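Local coordinates for protein pyruvate formate-lyase 2 (PDB 2F3O) that is of uncertain function but belongs to the glycyl radical enzymes, related to pyruvate formate-lyase and glycerol dehydratase, and probably acts as a lyase, at residues A[327-332]-A[757-762]; A[26-31]-A[117-122]; A[442-447]-A[489-494]. All coordinates share one frame; numbering follows the deposited sequence.

Contact 1: residues A[327-332]-A[757-762]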
loop_
_atom_site.group_PDB
_atom_site.type_symbol
_atom_site.label_atom_id
_atom_site.label_comp_id
_atom_site.label_asym_id
_atom_site.label_seq_id
_atom_site.Cartn_x
_atom_site.Cartn_y
_atom_site.Cartn_z
ATOM N N SER A 327 -12.652 -33.067 -27.766
ATOM C CA SER A 327 -12.505 -34.459 -28.226
ATOM C C SER A 327 -11.056 -34.890 -28.277
ATOM O O SER A 327 -10.181 -34.089 -28.585
ATOM C CB SER A 327 -13.094 -34.621 -29.631
ATOM O OG SER A 327 -13.635 -35.919 -29.818
ATOM N N GLY A 328 -10.794 -36.151 -27.973
ATOM C CA GLY A 328 -9.439 -36.642 -28.066
ATOM C C GLY A 328 -8.755 -36.840 -26.747
ATOM O O GLY A 328 -7.526 -36.791 -26.672
ATOM N N GLN A 329 -9.563 -37.060 -25.715
ATOM C CA GLN A 329 -9.077 -37.446 -24.390
ATOM C C GLN A 329 -8.030 -36.488 -23.826
ATOM O O GLN A 329 -6.908 -36.884 -23.489
ATOM C CB GLN A 329 -8.540 -38.873 -24.416
ATOM C CG GLN A 329 -9.573 -39.893 -24.825
ATOM C CD GLN A 329 -9.005 -41.289 -24.856
ATOM O OE1 GLN A 329 -7.869 -41.504 -25.294
ATOM N NE2 GLN A 329 -9.788 -42.253 -24.391
ATOM N N ALA A 330 -8.403 -35.218 -23.756
ATOM C CA ALA A 330 -7.458 -34.160 -23.463
ATOM C C ALA A 330 -7.287 -33.982 -21.971
ATOM O O ALA A 330 -8.218 -33.620 -21.259
ATOM C CB ALA A 330 -7.938 -32.892 -24.086
ATOM N N THR A 331 -6.095 -34.273 -21.486
ATOM C CA THR A 331 -5.775 -33.987 -20.101
ATOM C C THR A 331 -4.527 -33.120 -20.101
ATOM O O THR A 331 -4.546 -31.993 -19.608
ATOM C CB THR A 331 -5.550 -35.266 -19.282
ATOM O OG1 THR A 331 -4.575 -36.096 -19.929
ATOM C CG2 THR A 331 -6.853 -36.031 -19.143
ATOM N N ASN A 332 -3.450 -33.672 -20.651
ATOM C CA ASN A 332 -2.284 -32.911 -21.060
ATOM C C ASN A 332 -1.308 -32.482 -19.997
ATOM O O ASN A 332 -1.008 -31.297 -19.877
ATOM C CB ASN A 332 -2.667 -31.765 -21.992
ATOM C CG ASN A 332 -3.134 -32.272 -23.313
ATOM O OD1 ASN A 332 -2.374 -32.921 -24.004
ATOM N ND2 ASN A 332 -4.389 -32.036 -23.656
ATOM N N PHE A 757 -6.394 -41.563 -32.714
ATOM C CA PHE A 757 -7.360 -41.205 -33.751
ATOM C C PHE A 757 -8.755 -41.769 -33.506
ATOM O O PHE A 757 -9.754 -41.109 -33.784
ATOM C CB PHE A 757 -6.855 -41.661 -35.115
ATOM C CG PHE A 757 -7.770 -41.305 -36.240
ATOM C CD1 PHE A 757 -7.699 -40.058 -36.828
ATOM C CD2 PHE A 757 -8.712 -42.217 -36.716
ATOM C CE1 PHE A 757 -8.555 -39.720 -37.884
ATOM C CE2 PHE A 757 -9.575 -41.884 -37.756
ATOM C CZ PHE A 757 -9.488 -40.641 -38.351
ATOM N N VAL A 758 -8.793 -42.994 -32.984
ATOM C CA VAL A 758 -10.015 -43.723 -32.621
ATOM C C VAL A 758 -10.902 -42.970 -31.617
ATOM O O VAL A 758 -12.131 -43.063 -31.650
ATOM C CB VAL A 758 -9.616 -45.118 -32.070
ATOM C CG1 VAL A 758 -10.793 -45.837 -31.398
ATOM C CG2 VAL A 758 -9.023 -45.950 -33.187
ATOM N N GLU A 759 -10.272 -42.179 -30.758
ATOM C CA GLU A 759 -10.989 -41.446 -29.731
ATOM C C GLU A 759 -11.494 -40.055 -30.129
ATOM O O GLU A 759 -12.052 -39.349 -29.308
ATOM C CB GLU A 759 -10.135 -41.390 -28.472
ATOM C CG GLU A 759 -9.637 -42.764 -28.069
ATOM C CD GLU A 759 -10.758 -43.691 -27.545
ATOM O OE1 GLU A 759 -10.508 -44.911 -27.422
ATOM O OE2 GLU A 759 -11.882 -43.215 -27.240
ATOM N N LEU A 760 -11.311 -39.680 -31.386
ATOM C CA LEU A 760 -11.839 -38.428 -31.903
ATOM C C LEU A 760 -13.200 -38.656 -32.515
ATOM O O LEU A 760 -13.418 -39.683 -33.124
ATOM C CB LEU A 760 -10.911 -37.902 -32.980
ATOM C CG LEU A 760 -9.513 -37.597 -32.474
ATOM C CD1 LEU A 760 -8.565 -37.421 -33.628
ATOM C CD2 LEU A 760 -9.597 -36.344 -31.671
ATOM N N SER A 761 -14.108 -37.693 -32.376
ATOM C CA SER A 761 -15.470 -37.794 -32.928
ATOM C C SER A 761 -15.466 -37.776 -34.457
ATOM O O SER A 761 -14.448 -37.443 -35.055
ATOM C CB SER A 761 -16.328 -36.641 -32.409
ATOM O OG SER A 761 -15.902 -35.407 -32.968
ATOM N N ARG A 762 -16.594 -38.143 -35.074
ATOM C CA ARG A 762 -16.719 -38.151 -36.555
ATOM C C ARG A 762 -16.418 -36.808 -37.191
ATOM O O ARG A 762 -15.621 -36.781 -38.130
ATOM C CB ARG A 762 -18.083 -38.648 -37.072
ATOM C CG ARG A 762 -18.624 -39.861 -36.386
ATOM C CD ARG A 762 -18.463 -41.129 -37.219
ATOM N NE ARG A 762 -18.904 -42.294 -36.444
ATOM C CZ ARG A 762 -20.178 -42.649 -36.245
ATOM N NH1 ARG A 762 -21.182 -41.944 -36.775
ATOM N NH2 ARG A 762 -20.453 -43.724 -35.513
#
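Ser-327 OG receives the backbone N-H of Ser-761, at 3.1 Å from OG to N and with an angle of 145° at the hydrogen, the one hydrogen bond that joins the two loops directly. The CB of Ser-761 lies at 3.8 Å from the same OG. Ser-761 stands at the N-cap of helix 762-770, and its OG makes a weak bond to Val-764 N at the start of that helix. The residue thus faces two ways: its backbone N ties back to Ser-327, its side chain to the helix.

Beyond the serines, Gly-328 lies close against Leu-760, whose CD2 sits 3.6 Å from the glycine CA. Further out, the amide of Gln-329 and the carboxylate of Glu-759 stack with their planes only 4° apart; NE2 of Gln-329 lies 3.6 Å from CD of Glu-759, while OE1 of Gln-329 rests 3.5 Å from CG of Glu-759. The glutamate chain bends at chi2 (-70°), which brings its CD over the amide. The two groups do not bond to each other but share a partner: Asn-99 accepts from Gln-329 NE2 through OD1 and donates its backbone N to Glu-759 OE2, an arrangement that holds both flat groups in place.

Gly-328 O is also bound by Trp-753 NE1, next to Gly-752, the predicted radical glycine, so the loop pair probably lies beside the loop that carries the predicted radical site. Residues 327-332 lead from helix 322-325 into strand 334-338, at one margin of a mixed sheet, whereas 757-762 run from strand 754-756 into helix 762-770.

Contact 2: residues A[26-31]-A[117-122]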
loop_
_atom_site.group_PDB
_atom_site.type_symbol
_atom_site.label_atom_id
_atom_site.label_comp_id
_atom_site.label_asym_id
_atom_site.label_seq_id
_atom_site.Cartn_x
_atom_site.Cartn_y
_atom_site.Cartn_z
ATOM N N LEU A 26 -14.040 -40.482 -1.179
ATOM C CA LEU A 26 -13.280 -40.138 0.021
ATOM C C LEU A 26 -13.195 -38.628 0.251
ATOM O O LEU A 26 -13.145 -38.177 1.399
ATOM C CB LEU A 26 -11.883 -40.735 -0.049
ATOM C CG LEU A 26 -11.794 -42.241 0.159
ATOM C CD1 LEU A 26 -10.464 -42.754 -0.368
ATOM C CD2 LEU A 26 -11.983 -42.594 1.628
ATOM N N TYR A 27 -13.183 -37.865 -0.844
ATOM C CA TYR A 27 -13.310 -36.414 -0.799
ATOM C C TYR A 27 -14.608 -35.982 -0.122
ATOM O O TYR A 27 -14.589 -35.164 0.797
ATOM C CB TYR A 27 -13.290 -35.855 -2.209
ATOM C CG TYR A 27 -13.205 -34.356 -2.295
ATOM C CD1 TYR A 27 -12.023 -33.684 -2.017
ATOM C CD2 TYR A 27 -14.302 -33.610 -2.684
ATOM C CE1 TYR A 27 -11.947 -32.296 -2.119
ATOM C CE2 TYR A 27 -14.233 -32.236 -2.780
ATOM C CZ TYR A 27 -13.066 -31.585 -2.498
ATOM O OH TYR A 27 -13.055 -30.225 -2.614
ATOM N N THR A 28 -15.723 -36.551 -0.575
ATOM C CA THR A 28 -17.031 -36.243 -0.031
ATOM C C THR A 28 -17.118 -36.655 1.438
ATOM O O THR A 28 -17.640 -35.931 2.284
ATOM C CB THR A 28 -18.120 -36.936 -0.852
ATOM O OG1 THR A 28 -17.990 -36.555 -2.225
ATOM C CG2 THR A 28 -19.497 -36.541 -0.372
ATOM N N GLU A 29 -16.549 -37.813 1.734
ATOM C CA GLU A 29 -16.522 -38.379 3.073
ATOM C C GLU A 29 -15.854 -37.437 4.076
ATOM O O GLU A 29 -16.355 -37.251 5.190
ATOM C CB GLU A 29 -15.761 -39.686 3.005
ATOM C CG GLU A 29 -16.204 -40.755 3.948
ATOM C CD GLU A 29 -15.400 -42.012 3.705
ATOM O OE1 GLU A 29 -14.526 -42.337 4.556
ATOM O OE2 GLU A 29 -15.606 -42.632 2.624
ATOM N N SER A 30 -14.737 -36.833 3.664
ATOM C CA SER A 30 -14.031 -35.858 4.487
ATOM C C SER A 30 -14.793 -34.558 4.577
ATOM O O SER A 30 -14.916 -33.997 5.661
ATOM C CB SER A 30 -12.646 -35.575 3.930
ATOM O OG SER A 30 -11.930 -34.666 4.753
ATOM N N MET A 31 -15.309 -34.085 3.441
ATOM C CA MET A 31 -16.086 -32.846 3.394
ATOM C C MET A 31 -17.345 -32.896 4.263
ATOM O O MET A 31 -17.776 -31.875 4.789
ATOM C CB MET A 31 -16.441 -32.454 1.952
ATOM C CG MET A 31 -15.259 -32.011 1.090
ATOM S SD MET A 31 -14.426 -30.479 1.562
ATOM C CE MET A 31 -15.479 -29.288 0.786
ATOM N N PRO A 117 -26.597 -35.804 -4.805
ATOM C CA PRO A 117 -27.409 -34.867 -4.025
ATOM C C PRO A 117 -26.615 -34.003 -3.033
ATOM O O PRO A 117 -27.085 -32.928 -2.683
ATOM C CB PRO A 117 -28.414 -35.775 -3.280
ATOM C CG PRO A 117 -28.173 -37.164 -3.777
ATOM C CD PRO A 117 -26.768 -37.181 -4.308
ATOM N N TYR A 118 -25.438 -34.447 -2.592
ATOM C CA TYR A 118 -24.621 -33.636 -1.679
ATOM C C TYR A 118 -23.998 -32.431 -2.391
ATOM O O TYR A 118 -24.122 -31.295 -1.941
ATOM C CB TYR A 118 -23.522 -34.478 -1.015
ATOM C CG TYR A 118 -22.677 -33.715 -0.011
ATOM C CD1 TYR A 118 -23.154 -33.453 1.263
ATOM C CD2 TYR A 118 -21.402 -33.265 -0.334
ATOM C CE1 TYR A 118 -22.397 -32.761 2.187
ATOM C CE2 TYR A 118 -20.634 -32.570 0.584
ATOM C CZ TYR A 118 -21.137 -32.319 1.846
ATOM O OH TYR A 118 -20.387 -31.607 2.764
ATOM N N TRP A 119 -23.342 -32.687 -3.513
ATOM C CA TRP A 119 -22.602 -31.654 -4.208
ATOM C C TRP A 119 -23.454 -30.697 -5.028
ATOM O O TRP A 119 -23.000 -29.628 -5.397
ATOM C CB TRP A 119 -21.501 -32.283 -5.044
ATOM C CG TRP A 119 -20.420 -32.734 -4.169
ATOM C CD1 TRP A 119 -20.158 -34.009 -3.780
ATOM C CD2 TRP A 119 -19.465 -31.903 -3.506
ATOM N NE1 TRP A 119 -19.082 -34.030 -2.932
ATOM C CE2 TRP A 119 -18.639 -32.746 -2.747
ATOM C CE3 TRP A 119 -19.212 -30.525 -3.501
ATOM C CZ2 TRP A 119 -17.586 -32.259 -1.980
ATOM C CZ3 TRP A 119 -18.170 -30.044 -2.741
ATOM C CH2 TRP A 119 -17.368 -30.906 -1.992
ATOM N N GLN A 120 -24.683 -31.097 -5.317
ATOM C CA GLN A 120 -25.692 -30.195 -5.834
ATOM C C GLN A 120 -25.643 -28.940 -5.004
ATOM O O GLN A 120 -25.743 -29.010 -3.765
ATOM C CB GLN A 120 -27.070 -30.832 -5.648
ATOM C CG GLN A 120 -28.160 -30.242 -6.508
ATOM C CD GLN A 120 -27.830 -30.336 -7.987
ATOM O OE1 GLN A 120 -27.313 -31.359 -8.471
ATOM N NE2 GLN A 120 -28.125 -29.267 -8.718
ATOM N N ARG A 121 -25.450 -27.803 -5.665
ATOM C CA ARG A 121 -25.346 -26.486 -4.980
ATOM C C ARG A 121 -24.233 -26.318 -3.875
ATOM O O ARG A 121 -24.346 -25.505 -2.953
ATOM C CB ARG A 121 -26.742 -25.918 -4.597
ATOM C CG ARG A 121 -27.349 -26.398 -3.304
ATOM C CD ARG A 121 -28.801 -26.043 -3.221
ATOM N NE ARG A 121 -29.402 -26.731 -2.082
ATOM C CZ ARG A 121 -30.623 -26.482 -1.617
ATOM N NH1 ARG A 121 -31.381 -25.549 -2.199
ATOM N NH2 ARG A 121 -31.088 -27.165 -0.568
ATOM N N LYS A 122 -23.153 -27.077 -4.011
ATOM C CA LYS A 122 -21.940 -26.854 -3.232
ATOM C C LYS A 122 -20.760 -26.645 -4.180
ATOM O O LYS A 122 -19.600 -26.719 -3.766
ATOM C CB LYS A 122 -21.649 -28.049 -2.341
ATOM C CG LYS A 122 -22.385 -28.045 -1.039
ATOM C CD LYS A 122 -21.910 -29.168 -0.120
ATOM C CE LYS A 122 -22.904 -29.356 1.011
ATOM N NZ LYS A 122 -24.329 -29.538 0.547
#
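Helix 22-34 packs in the N-terminal helical region against the C-terminal end of helix 105-119, with Trp-119 laid beside Tyr-27, Thr-28 and Met-31. The indole NE1 donates to Thr-28 OG1 at 2.8 Å and 164°, and the hydroxyl oxygen lies only 8° out of the ring plane. Because Thr-28 OG1 in turn gives its proton to Cys-24 O one helical turn earlier, the indole is tied through it to the helix backbone.

The six-membered ring of Trp-119 lies almost parallel to the Tyr-27 ring but is slid aside, with centroids 5.5 Å apart; the touch is made by Trp-119 CZ2 and Tyr-27 CE2, at 3.4 Å. Met-31, bent at both chi2 and chi3, brings CE to the indole edge, 3.7 Å from CH2 of Trp-119, while its CG lies over one face of the Tyr-27 ring, toward the rim. The methyl CG2 of Thr-28 touches Tyr-118, 3.8 Å from CD2 of that ring. The phenol oxygen of Tyr-118 has Glu-35 as its partner, and Tyr-27 OH has Gln-43.

Residues 119-122 form a type II turn, and Lys-122 NZ donates to Tyr-118 O. Within this turn Arg-121 packs on Lys-32 of the second subunit. Helix 39-53 presses on Tyr-27 through Ala-46, and helix 83-87 reaches Trp-119 with Leu-84.

Contact 3: residues A[442-447]-A[489-494]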
loop_
_atom_site.group_PDB
_atom_site.type_symbol
_atom_site.label_atom_id
_atom_site.label_comp_id
_atom_site.label_asym_id
_atom_site.label_seq_id
_atom_site.Cartn_x
_atom_site.Cartn_y
_atom_site.Cartn_z
ATOM N N ALA A 442 -10.803 -19.430 -20.850
ATOM C CA ALA A 442 -11.901 -19.387 -21.811
ATOM C C ALA A 442 -11.431 -19.602 -23.227
ATOM O O ALA A 442 -10.250 -19.458 -23.550
ATOM C CB ALA A 442 -12.667 -18.081 -21.725
ATOM N N LEU A 443 -12.397 -19.955 -24.065
ATOM C CA LEU A 443 -12.234 -20.040 -25.525
ATOM C C LEU A 443 -13.357 -19.215 -26.154
ATOM O O LEU A 443 -14.517 -19.362 -25.785
ATOM C CB LEU A 443 -12.306 -21.509 -25.972
ATOM C CG LEU A 443 -11.182 -22.412 -25.421
ATOM C CD1 LEU A 443 -11.735 -23.548 -24.562
ATOM C CD2 LEU A 443 -10.265 -22.920 -26.531
ATOM N N ILE A 444 -13.027 -18.323 -27.070
ATOM C CA ILE A 444 -14.031 -17.409 -27.614
ATOM C C ILE A 444 -14.258 -17.584 -29.111
ATOM O O ILE A 444 -13.313 -17.572 -29.905
ATOM C CB ILE A 444 -13.633 -15.959 -27.350
ATOM C CG1 ILE A 444 -13.681 -15.676 -25.856
ATOM C CG2 ILE A 444 -14.528 -14.994 -28.105
ATOM C CD1 ILE A 444 -12.919 -14.451 -25.478
ATOM N N ASN A 445 -15.521 -17.756 -29.484
ATOM C CA ASN A 445 -15.920 -17.829 -30.881
ATOM C C ASN A 445 -15.956 -16.445 -31.472
ATOM O O ASN A 445 -16.968 -15.758 -31.350
ATOM C CB ASN A 445 -17.320 -18.435 -30.972
ATOM C CG ASN A 445 -17.753 -18.707 -32.386
ATOM O OD1 ASN A 445 -16.966 -18.551 -33.334
ATOM N ND2 ASN A 445 -19.013 -19.121 -32.547
ATOM N N VAL A 446 -14.882 -16.041 -32.143
ATOM C CA VAL A 446 -14.839 -14.698 -32.703
ATOM C C VAL A 446 -15.631 -14.609 -34.012
ATOM O O VAL A 446 -15.941 -13.516 -34.479
ATOM C CB VAL A 446 -13.405 -14.170 -32.873
ATOM C CG1 VAL A 446 -12.561 -14.634 -31.728
ATOM C CG2 VAL A 446 -12.797 -14.619 -34.200
ATOM N N ALA A 447 -15.983 -15.761 -34.581
ATOM C CA ALA A 447 -16.889 -15.776 -35.718
ATOM C C ALA A 447 -18.256 -15.258 -35.297
ATOM O O ALA A 447 -18.891 -14.480 -36.017
ATOM C CB ALA A 447 -16.987 -17.148 -36.331
ATOM N N HIS A 489 -17.027 -6.304 -27.055
ATOM C CA HIS A 489 -18.218 -6.663 -26.283
ATOM C C HIS A 489 -18.187 -8.101 -25.769
ATOM O O HIS A 489 -18.580 -8.363 -24.633
ATOM C CB HIS A 489 -19.451 -6.469 -27.157
ATOM C CG HIS A 489 -20.723 -6.881 -26.504
ATOM N ND1 HIS A 489 -21.480 -6.014 -25.751
ATOM C CD2 HIS A 489 -21.391 -8.059 -26.507
ATOM C CE1 HIS A 489 -22.558 -6.641 -25.306
ATOM N NE2 HIS A 489 -22.522 -7.886 -25.742
ATOM N N ILE A 490 -17.718 -9.017 -26.611
ATOM C CA ILE A 490 -17.706 -10.434 -26.307
ATOM C C ILE A 490 -16.565 -10.760 -25.357
ATOM O O ILE A 490 -16.732 -11.550 -24.422
ATOM C CB ILE A 490 -17.563 -11.230 -27.596
ATOM C CG1 ILE A 490 -18.861 -11.158 -28.379
ATOM C CG2 ILE A 490 -17.218 -12.673 -27.328
ATOM C CD1 ILE A 490 -18.910 -12.110 -29.522
ATOM N N VAL A 491 -15.416 -10.120 -25.580
ATOM C CA VAL A 491 -14.266 -10.262 -24.682
ATOM C C VAL A 491 -14.655 -9.802 -23.284
ATOM O O VAL A 491 -14.447 -10.532 -22.318
ATOM C CB VAL A 491 -13.022 -9.493 -25.179
ATOM C CG1 VAL A 491 -12.005 -9.372 -24.083
ATOM C CG2 VAL A 491 -12.393 -10.198 -26.360
ATOM N N LYS A 492 -15.288 -8.630 -23.202
ATOM C CA LYS A 492 -15.783 -8.084 -21.945
ATOM C C LYS A 492 -16.704 -9.039 -21.205
ATOM O O LYS A 492 -16.614 -9.159 -19.976
ATOM C CB LYS A 492 -16.480 -6.746 -22.163
ATOM C CG LYS A 492 -15.510 -5.586 -22.391
ATOM C CD LYS A 492 -16.224 -4.241 -22.444
ATOM C CE LYS A 492 -15.269 -3.173 -22.953
ATOM N NZ LYS A 492 -15.970 -2.033 -23.615
ATOM N N LEU A 493 -17.559 -9.734 -21.951
ATOM C CA LEU A 493 -18.422 -10.758 -21.371
ATOM C C LEU A 493 -17.594 -11.861 -20.750
ATOM O O LEU A 493 -17.898 -12.296 -19.655
ATOM C CB LEU A 493 -19.390 -11.344 -22.404
ATOM C CG LEU A 493 -20.850 -10.867 -22.486
ATOM C CD1 LEU A 493 -21.080 -9.447 -21.965
ATOM C CD2 LEU A 493 -21.317 -10.980 -23.920
ATOM N N VAL A 494 -16.531 -12.308 -21.408
ATOM C CA VAL A 494 -15.782 -13.390 -20.779
ATOM C C VAL A 494 -14.848 -12.895 -19.695
ATOM O O VAL A 494 -14.613 -13.624 -18.738
ATOM C CB VAL A 494 -15.110 -14.431 -21.755
ATOM C CG1 VAL A 494 -15.723 -14.372 -23.084
ATOM C CG2 VAL A 494 -13.636 -14.243 -21.869
#
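Ile-444 meets Val-494 tip to tip, its CD1 entering the fork of the valine at 3.7 Å from both CG1 and CG2 of Val-494. The first torsion of the isoleucine (chi1 -67°) sets CG1 anti to the carbonyl carbon, where it lies 3.7 Å from Val-494 CG1. The other branch takes a different partner: CG2 of Ile-444 touches CG2 of Ile-490 at 3.6 Å, the two side chains sliding past one another in opposite directions. One strand residue therefore spans a full helical turn, with Ile-490 against one branch and Val-494 against the other. Val-491 CG2 adds a looser touch to Ile-444 CD1, and Ala-442, two residues back on the same strand face, sets its CB 4.0 Å from Val-494 CG2.

No hydrogen bond links the segments; the side-chain contacts are all apolar and buried. The strand and helix axes approach to 9.7 Å and run nearly antiparallel, at 157°. The topology is that of a beta-alpha-beta crossover: after strand 435-445 and the short helix 447-453 comes helix 477-508, which packs on the sheet before the chain returns in the parallel neighbouring strand 535-543. The layering is consistent with the beta/alpha barrel of the glycyl radical family. At the strand end Asn-445 OD1 takes a weak capping bond from Ala-447 N, while its ND2 binds Ser-143 O and Thr-642 OG1.

Strands 145-147 and 535-543 flank the strand on its two edges, and both also touch Val-494, through Phe-145, Leu-147 and Ile-540. Helix 597-615 packs alongside, with Tyr-610 against Ile-444 and Val-491.

In the fold
From the N terminus, contact 2 is the first to close: it joins 26-31 to 117-122 around 85 intervening residues and ties the opening helices together before the other two begin. Contact 1 opens at 327-332 and is not completed until 757-762, near the C terminus, so its loop encloses contact 3, which closes a loop of 41 residues and packs a strand on the helix of its crossover. None of the three touches another; the nearest atoms of contacts 1 and 3 are about 10 Å apart. Together they illustrate three scales of organisation: a peripheral helical layer, one strand-to-helix unit of the sheet, and a long-range closure beside the loop of the predicted radical glycine.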